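Local coordinates for protein adenylation domain (Streptomyces sp., PDB 5N9W) that is an adenylation domain of the AMP-binding (ANL) enzyme clan, built of an AMP-binding part followed by a distinct C-terminal domain, at residues Phe213-Ile218 and Thr316-Thr321; Asp437-Val442 and Asp450-Val455; Trp454-Ala459 and Ser520-Phe525. All coordinates share one frame; numbering follows the deposited sequence.

In the fold
From the N terminus, contact 1 comes first: it closes a loop of 97 residues by bringing 316-321 back onto helix 213-222, and it lies deep in the AMP-binding part, its centre about 7 Å from the centre of the chain. Contact 2 follows in the C-terminal domain, closing the short connection between helix 435-443 and strand 448-457. Contact 3 starts on that same strand and closes a span of 60 residues, returning helix 518-528 to it. Contacts 2 and 3 share W454 and V455 and use opposite faces of the strand, with centres about 14 Å apart. None encloses or crosses another, and contact 1 touches neither of them.

Contact 1 of 3, residues Phe213-Ile218 and Thr316-Thr321; sequences FSVWEI and TTVHAT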
loop_
_atom_site.group_PDB
_atom_site.type_symbol
_atom_site.label_atom_id
_atom_site.label_comp_id
_atom_site.label_asym_id
_atom_site.label_seq_id
_atom_site.Cartn_x
_atom_site.Cartn_y
_atom_site.Cartn_z
ATOM N N PHE A 213 -2.615 2.199 -0.541
ATOM C CA PHE A 213 -1.718 3.332 -0.617
ATOM C C PHE A 213 -2.399 4.439 -1.430
ATOM O O PHE A 213 -2.276 5.613 -1.121
ATOM C CB PHE A 213 -0.403 2.923 -1.261
ATOM C CG PHE A 213 0.787 3.682 -0.756
ATOM C CD1 PHE A 213 0.648 4.638 0.238
ATOM C CD2 PHE A 213 2.041 3.437 -1.273
ATOM C CE1 PHE A 213 1.744 5.344 0.701
ATOM C CE2 PHE A 213 3.140 4.123 -0.817
ATOM C CZ PHE A 213 2.996 5.086 0.173
ATOM N N SER A 214 -3.131 4.037 -2.465
ATOM C CA SER A 214 -3.852 4.949 -3.332
ATOM C C SER A 214 -4.923 5.792 -2.633
ATOM O O SER A 214 -5.305 6.816 -3.135
ATOM C CB SER A 214 -4.500 4.164 -4.477
ATOM O OG SER A 214 -5.620 3.419 -4.030
ATOM N N VAL A 215 -5.406 5.339 -1.485
ATOM C CA VAL A 215 -6.414 6.024 -0.696
ATOM C C VAL A 215 -5.763 7.235 -0.076
ATOM O O VAL A 215 -6.343 8.302 0.023
ATOM C CB VAL A 215 -6.994 5.106 0.401
ATOM C CG1 VAL A 215 -7.604 5.897 1.553
ATOM C CG2 VAL A 215 -8.028 4.109 -0.191
ATOM N N TRP A 216 -4.532 7.050 0.342
ATOM C CA TRP A 216 -3.788 8.087 0.974
ATOM C C TRP A 216 -3.356 9.131 -0.052
ATOM O O TRP A 216 -3.290 10.312 0.246
ATOM C CB TRP A 216 -2.597 7.462 1.687
ATOM C CG TRP A 216 -1.422 8.349 1.962
ATOM C CD1 TRP A 216 -0.312 8.473 1.207
ATOM C CD2 TRP A 216 -1.234 9.209 3.098
ATOM N NE1 TRP A 216 0.562 9.352 1.790
ATOM C CE2 TRP A 216 0.020 9.812 2.955
ATOM C CE3 TRP A 216 -2.019 9.541 4.204
ATOM C CZ2 TRP A 216 0.528 10.715 3.894
ATOM C CZ3 TRP A 216 -1.516 10.444 5.128
ATOM C CH2 TRP A 216 -0.253 11.019 4.966
ATOM N N GLU A 217 -3.053 8.669 -1.252
ATOM C CA GLU A 217 -2.722 9.548 -2.351
ATOM C C GLU A 217 -3.925 10.433 -2.712
ATOM O O GLU A 217 -3.840 11.659 -2.703
ATOM C CB GLU A 217 -2.258 8.730 -3.557
ATOM C CG GLU A 217 -0.843 8.225 -3.383
ATOM C CD GLU A 217 -0.348 7.366 -4.527
ATOM O OE1 GLU A 217 -1.137 6.580 -5.103
ATOM O OE2 GLU A 217 0.856 7.461 -4.831
ATOM N N ILE A 218 -5.046 9.793 -3.013
ATOM C CA ILE A 218 -6.237 10.519 -3.404
ATOM C C ILE A 218 -6.730 11.502 -2.330
ATOM O O ILE A 218 -7.003 12.644 -2.636
ATOM C CB ILE A 218 -7.352 9.532 -3.775
ATOM C CG1 ILE A 218 -6.941 8.717 -4.996
ATOM C CG2 ILE A 218 -8.635 10.262 -4.075
ATOM C CD1 ILE A 218 -7.783 7.469 -5.187
ATOM N N THR A 316 -5.325 -1.492 9.424
ATOM C CA THR A 316 -5.295 -0.305 10.281
ATOM C C THR A 316 -5.224 1.001 9.454
ATOM O O THR A 316 -4.601 1.986 9.861
ATOM C CB THR A 316 -4.114 -0.356 11.278
ATOM O OG1 THR A 316 -2.873 -0.435 10.576
ATOM C CG2 THR A 316 -4.218 -1.553 12.188
ATOM N N THR A 317 -5.878 0.991 8.297
ATOM C CA THR A 317 -5.953 2.135 7.383
ATOM C C THR A 317 -4.672 2.732 6.824
ATOM O O THR A 317 -4.261 3.810 7.206
ATOM C CB THR A 317 -6.729 3.338 8.016
ATOM O OG1 THR A 317 -7.890 2.864 8.697
ATOM C CG2 THR A 317 -7.176 4.327 6.943
ATOM N N VAL A 318 -4.034 2.006 5.925
ATOM C CA VAL A 318 -2.875 2.499 5.188
ATOM C C VAL A 318 -1.613 2.675 6.048
ATOM O O VAL A 318 -0.623 1.988 5.817
ATOM C CB VAL A 318 -3.149 3.812 4.480
ATOM C CG1 VAL A 318 -2.000 4.148 3.585
ATOM C CG2 VAL A 318 -4.440 3.701 3.679
ATOM N N HIS A 319 -1.609 3.620 6.987
ATOM C CA HIS A 319 -0.379 3.936 7.721
ATOM C C HIS A 319 -0.568 3.810 9.221
ATOM O O HIS A 319 -1.624 4.139 9.727
ATOM C CB HIS A 319 0.102 5.371 7.419
ATOM C CG HIS A 319 0.407 5.641 5.980
ATOM N ND1 HIS A 319 1.397 4.978 5.296
ATOM C CD2 HIS A 319 -0.126 6.537 5.113
ATOM C CE1 HIS A 319 1.443 5.432 4.055
ATOM N NE2 HIS A 319 0.537 6.384 3.923
ATOM N N ALA A 320 0.466 3.391 9.940
ATOM C CA ALA A 320 0.323 3.221 11.387
ATOM C C ALA A 320 1.485 3.839 12.163
ATOM O O ALA A 320 1.366 4.071 13.356
ATOM C CB ALA A 320 0.176 1.744 11.743
ATOM N N THR A 321 2.602 4.096 11.494
ATOM C CA THR A 321 3.757 4.745 12.125
ATOM C C THR A 321 4.346 5.800 11.223
ATOM O O THR A 321 4.028 5.856 10.041
ATOM C CB THR A 321 4.901 3.763 12.448
ATOM O OG1 THR A 321 5.577 3.408 11.232
ATOM C CG2 THR A 321 4.400 2.526 13.141
#
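H319 and W216 meet because their first torsions swing the two rings into the space between the helix and the loop: H319 carries CG anti to its carbonyl carbon (chi1 -60°), while W216 sends CG roughly anti to its backbone N (chi1 157°). The imidazole arrives rim first over one face of the indole. H319 NE2 stands 3.4 Å from W216 CG, and H319 CD2 reaches in over the ring junction, 3.5 Å from W216 CD2. The planes are at 85° and the five-membered ring is the one approached, which makes this an edge-to-face pair.

F213 completes the aromatic cluster differently. Its CE1 comes to 3.4 Å from H319 CE1, but the two rings meet rim to rim, neither lying over the other. H319 is thus touched at its edge by both helix aromatics.

V318 packs against the same groups: its CG1 lies over the centre of the neighbouring H319 ring and also 3.9 Å from W216 CB, with F213 CD1 a little farther off; its CG2 turns toward V215 CB.

Every residue that touches is buried. The cluster joins the start of helix 213-222 to the loop between strands 306-309 and 321-324, inside the AMP-binding part. The indole is fixed at its polar end by N255 of strand 253-256, which accepts a hydrogen bond from W216 NE1, and W203 of strand 202-205 meets it edge-to-face. L187 of helix 181-191 packs on V318, so helices 181-191 and 213-222 both touch the loop that leads into strand 321-324.

Contact 2 of 3, residues Asp437-Val442 and Asp450-Val455; sequences DVEAAV and DAVVWV
E439 reaches from its helix to the backbone of strand 450-455, and A451 and V453 receive it. Its CB sits 4.0 Å from A451 O, at the margin of contact. CG goes further in, 3.2 Å from that same A451 O, and it also touches V453 CG1. The chain bends at chi2 (142°), which brings CD up to V453 N and V452 CA. At the tip, E439 OE2 takes a hydrogen bond from V453 N at 2.7 Å, with an N-H...O angle of 157°. The lone pair used is the anti one, directed away from the other carboxylate oxygen. E439 OE2 also brushes V452 CG2 at 3.4 Å. Only 3.1 Å separates E439 OE2 from V453 O, two acceptors that face each other without a bond.

Two valines flank this arm. V438 CB and V453 CG2 approach to 3.6 Å, the side chains crossing at a slant, and one turn on V442 CG1 lies 4.0 Å from A451 CB. Helix and strand run in broadly opposite directions, their short axes 7.3 Å apart at an angle of 144°, so V438 falls beside V453 and V442 beside A451. Helix 435-443 thus packs on the sheet of the C-terminal domain, against its outermost strand 448-457.

D450, V452 and W454 pair through their backbones with strand 462-471, whereas V453 N faces the other edge; the carboxylate of E439 gives that buried N-H its partner. R518 of helix 518-528 forms a salt bridge to the same OE2 and a weak hydrogen bond to V453 O. That arginine would offset the repulsion between OE2 and the carbonyl oxygen and probably favours the ionised carboxylate, in largely apolar surroundings.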
loop_
_atom_site.group_PDB
_atom_site.type_symbol
_atom_site.label_atom_id
_atom_site.label_comp_id
_atom_site.label_asym_id
_atom_site.label_seq_id
_atom_site.Cartn_x
_atom_site.Cartn_y
_atom_site.Cartn_z
ATOM N N ASP A 437 16.385 -12.810 6.520
ATOM C CA ASP A 437 17.851 -12.776 6.572
ATOM C C ASP A 437 18.504 -13.444 5.358
ATOM O O ASP A 437 19.491 -12.951 4.827
ATOM C CB ASP A 437 18.350 -13.453 7.843
ATOM C CG ASP A 437 18.025 -12.668 9.097
ATOM O OD1 ASP A 437 17.208 -11.720 9.031
ATOM O OD2 ASP A 437 18.588 -13.018 10.152
ATOM N N VAL A 438 17.950 -14.568 4.914
ATOM C CA VAL A 438 18.428 -15.218 3.699
ATOM C C VAL A 438 18.265 -14.276 2.505
ATOM O O VAL A 438 19.186 -14.099 1.710
ATOM C CB VAL A 438 17.677 -16.535 3.437
ATOM C CG1 VAL A 438 18.292 -17.266 2.275
ATOM C CG2 VAL A 438 17.700 -17.388 4.671
ATOM N N GLU A 439 17.088 -13.663 2.399
ATOM C CA GLU A 439 16.784 -12.709 1.322
ATOM C C GLU A 439 17.789 -11.551 1.271
ATOM O O GLU A 439 18.207 -11.137 0.211
ATOM C CB GLU A 439 15.351 -12.170 1.483
ATOM C CG GLU A 439 14.306 -12.952 0.685
ATOM C CD GLU A 439 12.965 -13.130 1.403
ATOM O OE1 GLU A 439 12.646 -12.356 2.323
ATOM O OE2 GLU A 439 12.217 -14.050 1.030
ATOM N N ALA A 440 18.185 -11.053 2.430
ATOM C CA ALA A 440 19.140 -9.961 2.510
ATOM C C ALA A 440 20.526 -10.360 2.001
ATOM O O ALA A 440 21.107 -9.674 1.170
ATOM C CB ALA A 440 19.231 -9.479 3.920
ATOM N N ALA A 441 21.055 -11.465 2.507
ATOM C CA ALA A 441 22.354 -11.962 2.073
ATOM C C ALA A 441 22.462 -12.128 0.562
ATOM O O ALA A 441 23.482 -11.792 -0.022
ATOM C CB ALA A 441 22.645 -13.265 2.750
ATOM N N VAL A 442 21.427 -12.672 -0.067
ATOM C CA VAL A 442 21.415 -12.798 -1.524
ATOM C C VAL A 442 21.390 -11.409 -2.144
ATOM O O VAL A 442 22.088 -11.121 -3.122
ATOM C CB VAL A 442 20.202 -13.601 -2.028
ATOM C CG1 VAL A 442 20.327 -13.878 -3.524
ATOM C CG2 VAL A 442 20.052 -14.897 -1.263
ATOM N N ASP A 450 16.791 -7.871 -6.443
ATOM C CA ASP A 450 15.790 -8.358 -5.510
ATOM C C ASP A 450 15.811 -9.878 -5.393
ATOM O O ASP A 450 16.228 -10.566 -6.312
ATOM C CB ASP A 450 14.408 -7.905 -5.957
ATOM C CG ASP A 450 13.720 -7.061 -4.928
ATOM O OD1 ASP A 450 13.786 -7.443 -3.732
ATOM O OD2 ASP A 450 13.134 -6.018 -5.321
ATOM N N ALA A 451 15.322 -10.387 -4.270
ATOM C CA ALA A 451 15.327 -11.814 -4.007
ATOM C C ALA A 451 14.197 -12.203 -3.074
ATOM O O ALA A 451 13.899 -11.494 -2.132
ATOM C CB ALA A 451 16.673 -12.253 -3.419
ATOM N N VAL A 452 13.576 -13.349 -3.333
ATOM C CA VAL A 452 12.655 -13.929 -2.368
ATOM C C VAL A 452 13.026 -15.397 -2.127
ATOM O O VAL A 452 13.215 -16.161 -3.061
ATOM C CB VAL A 452 11.204 -13.802 -2.833
ATOM C CG1 VAL A 452 11.006 -14.498 -4.156
ATOM C CG2 VAL A 452 10.255 -14.349 -1.783
ATOM N N VAL A 453 13.174 -15.781 -0.867
ATOM C CA VAL A 453 13.482 -17.166 -0.556
ATOM C C VAL A 453 12.317 -17.771 0.206
ATOM O O VAL A 453 11.610 -17.074 0.949
ATOM C CB VAL A 453 14.808 -17.312 0.241
ATOM C CG1 VAL A 453 15.841 -16.317 -0.257
ATOM C CG2 VAL A 453 14.595 -17.109 1.706
ATOM N N TRP A 454 12.088 -19.062 -0.018
ATOM C CA TRP A 454 11.024 -19.764 0.687
ATOM C C TRP A 454 11.296 -21.251 0.834
ATOM O O TRP A 454 12.174 -21.798 0.173
ATOM C CB TRP A 454 9.699 -19.567 -0.019
ATOM C CG TRP A 454 9.553 -20.317 -1.296
ATOM C CD1 TRP A 454 8.855 -21.464 -1.482
ATOM C CD2 TRP A 454 10.072 -19.950 -2.594
ATOM N NE1 TRP A 454 8.914 -21.845 -2.800
ATOM C CE2 TRP A 454 9.657 -20.941 -3.501
ATOM C CE3 TRP A 454 10.858 -18.901 -3.061
ATOM C CZ2 TRP A 454 9.994 -20.906 -4.856
ATOM C CZ3 TRP A 454 11.193 -18.865 -4.407
ATOM C CH2 TRP A 454 10.764 -19.859 -5.289
ATOM N N VAL A 455 10.532 -21.898 1.706
ATOM C CA VAL A 455 10.567 -23.342 1.839
ATOM C C VAL A 455 9.655 -23.987 0.832
ATOM O O VAL A 455 8.456 -23.802 0.888
ATOM C CB VAL A 455 10.130 -23.782 3.220
ATOM C CG1 VAL A 455 10.357 -25.282 3.385
ATOM C CG2 VAL A 455 10.889 -23.004 4.247
#

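Contact 3 of 3, residues Trp454-Ala459 and Ser520-Phe525; sequences WVHEFA and SVARAF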
loop_
_atom_site.group_PDB
_atom_site.type_symbol
_atom_site.label_atom_id
_atom_site.label_comp_id
_atom_site.label_asym_id
_atom_site.label_seq_id
_atom_site.Cartn_x
_atom_site.Cartn_y
_atom_site.Cartn_z
ATOM N N TRP A 454 12.088 -19.062 -0.018
ATOM C CA TRP A 454 11.024 -19.764 0.687
ATOM C C TRP A 454 11.296 -21.251 0.834
ATOM O O TRP A 454 12.174 -21.798 0.173
ATOM C CB TRP A 454 9.699 -19.567 -0.019
ATOM C CG TRP A 454 9.553 -20.317 -1.296
ATOM C CD1 TRP A 454 8.855 -21.464 -1.482
ATOM C CD2 TRP A 454 10.072 -19.950 -2.594
ATOM N NE1 TRP A 454 8.914 -21.845 -2.800
ATOM C CE2 TRP A 454 9.657 -20.941 -3.501
ATOM C CE3 TRP A 454 10.858 -18.901 -3.061
ATOM C CZ2 TRP A 454 9.994 -20.906 -4.856
ATOM C CZ3 TRP A 454 11.193 -18.865 -4.407
ATOM C CH2 TRP A 454 10.764 -19.859 -5.289
ATOM N N VAL A 455 10.532 -21.898 1.706
ATOM C CA VAL A 455 10.567 -23.342 1.839
ATOM C C VAL A 455 9.655 -23.987 0.832
ATOM O O VAL A 455 8.456 -23.802 0.888
ATOM C CB VAL A 455 10.130 -23.782 3.220
ATOM C CG1 VAL A 455 10.357 -25.282 3.385
ATOM C CG2 VAL A 455 10.889 -23.004 4.247
ATOM N N HIS A 456 10.207 -24.756 -0.084
ATOM C CA HIS A 456 9.397 -25.366 -1.117
ATOM C C HIS A 456 9.241 -26.888 -0.896
ATOM O O HIS A 456 10.215 -27.564 -0.569
ATOM C CB HIS A 456 10.042 -25.051 -2.455
ATOM C CG HIS A 456 9.196 -25.377 -3.634
ATOM N ND1 HIS A 456 9.444 -26.469 -4.428
ATOM C CD2 HIS A 456 8.121 -24.750 -4.168
ATOM C CE1 HIS A 456 8.552 -26.512 -5.399
ATOM N NE2 HIS A 456 7.742 -25.478 -5.268
ATOM N N GLU A 457 8.023 -27.413 -1.038
ATOM C CA GLU A 457 7.778 -28.855 -0.889
ATOM C C GLU A 457 7.997 -29.576 -2.221
ATOM O O GLU A 457 7.138 -29.548 -3.092
ATOM C CB GLU A 457 6.351 -29.142 -0.382
ATOM C CG GLU A 457 5.940 -28.425 0.926
ATOM C CD GLU A 457 4.658 -28.992 1.567
ATOM O OE1 GLU A 457 3.793 -29.529 0.840
ATOM O OE2 GLU A 457 4.512 -28.908 2.809
ATOM N N PHE A 458 9.148 -30.212 -2.384
ATOM C CA PHE A 458 9.425 -30.982 -3.591
ATOM C C PHE A 458 8.791 -32.389 -3.535
ATOM O O PHE A 458 8.246 -32.889 -4.518
ATOM C CB PHE A 458 10.923 -31.131 -3.802
ATOM C CG PHE A 458 11.655 -29.841 -4.036
ATOM C CD1 PHE A 458 12.024 -29.032 -2.978
ATOM C CD2 PHE A 458 12.029 -29.480 -5.314
ATOM C CE1 PHE A 458 12.719 -27.875 -3.194
ATOM C CE2 PHE A 458 12.725 -28.335 -5.541
ATOM C CZ PHE A 458 13.074 -27.525 -4.478
ATOM N N ALA A 459 8.903 -33.029 -2.379
ATOM C CA ALA A 459 8.279 -34.318 -2.123
ATOM C C ALA A 459 7.815 -34.281 -0.687
ATOM O O ALA A 459 8.231 -33.396 0.060
ATOM C CB ALA A 459 9.245 -35.452 -2.351
ATOM N N SER A 520 2.844 -17.226 -5.921
ATOM C CA SER A 520 2.971 -17.168 -7.361
ATOM C C SER A 520 4.380 -17.555 -7.793
ATOM O O SER A 520 4.565 -18.253 -8.792
ATOM C CB SER A 520 2.620 -15.777 -7.881
ATOM O OG SER A 520 2.932 -15.674 -9.259
ATOM N N VAL A 521 5.380 -17.106 -7.042
ATOM C CA VAL A 521 6.748 -17.430 -7.391
ATOM C C VAL A 521 6.964 -18.946 -7.233
ATOM O O VAL A 521 7.592 -19.568 -8.076
ATOM C CB VAL A 521 7.760 -16.614 -6.554
ATOM C CG1 VAL A 521 7.777 -17.047 -5.102
ATOM C CG2 VAL A 521 9.139 -16.741 -7.141
ATOM N N ALA A 522 6.397 -19.544 -6.193
ATOM C CA ALA A 522 6.460 -20.990 -6.030
ATOM C C ALA A 522 5.861 -21.700 -7.230
ATOM O O ALA A 522 6.448 -22.651 -7.743
ATOM C CB ALA A 522 5.752 -21.423 -4.772
ATOM N N ARG A 523 4.696 -21.244 -7.678
ATOM C CA ARG A 523 4.062 -21.862 -8.836
ATOM C C ARG A 523 4.885 -21.640 -10.090
ATOM O O ARG A 523 4.973 -22.519 -10.926
ATOM C CB ARG A 523 2.644 -21.331 -9.038
ATOM C CG ARG A 523 1.683 -21.743 -7.934
ATOM C CD ARG A 523 0.272 -21.217 -8.158
ATOM N NE ARG A 523 -0.337 -20.751 -6.909
ATOM C CZ ARG A 523 -0.679 -19.487 -6.665
ATOM N NH1 ARG A 523 -0.494 -18.555 -7.592
ATOM N NH2 ARG A 523 -1.228 -19.155 -5.501
ATOM N N ALA A 524 5.488 -20.464 -10.229
ATOM C CA ALA A 524 6.340 -20.206 -11.381
ATOM C C ALA A 524 7.527 -21.171 -11.370
ATOM O O ALA A 524 7.908 -21.710 -12.397
ATOM C CB ALA A 524 6.807 -18.770 -11.391
ATOM N N PHE A 525 8.088 -21.386 -10.190
ATOM C CA PHE A 525 9.170 -22.329 -9.987
ATOM C C PHE A 525 8.801 -23.785 -10.356
ATOM O O PHE A 525 9.526 -24.452 -11.099
ATOM C CB PHE A 525 9.613 -22.247 -8.528
ATOM C CG PHE A 525 10.693 -23.196 -8.174
ATOM C CD1 PHE A 525 11.963 -23.050 -8.711
ATOM C CD2 PHE A 525 10.452 -24.226 -7.281
ATOM C CE1 PHE A 525 12.972 -23.937 -8.380
ATOM C CE2 PHE A 525 11.454 -25.116 -6.935
ATOM C CZ PHE A 525 12.713 -24.976 -7.481
#
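W454 offers one face of its indole to V521, and its edge to F525. V521 CG1 lies 4.1 Å from the centroid of the six-membered ring of W454, only 15° off the normal, which is a CH-pi contact. W454 can present that face because chi1 of 73° places its CG between the backbone N and the carbonyl carbon. At the rim, F525 CB sits close to the indole plane, 3.9 Å from W454 CZ2, and the same edge is directed toward the face of the F525 ring in an offset edge-to-face pair. A522 meets the indole obliquely, its CA near W454 CZ2 and its CB 3.8 Å from W454 NE1.

F525 in turn points its own edge at the face of H456, over the ring's centre, with centroids 4.8 Å apart and planes at 87°. The imidazole then turns its rim over the face of F458. F458 CE2 closes the group by touching F525 CE2 at 3.7 Å, near the plane of the F525 ring.

Strand 462-471 flanks this cluster: V466 packs on H456, F458 and F525, and R464 makes a cation-pi contact with F458. With no hydrogen bond between strand 454-457 and the helix, ring edges, the CH-pi contact and apolar packing join the C-terminal helix 518-528 to the sheet of the C-terminal domain.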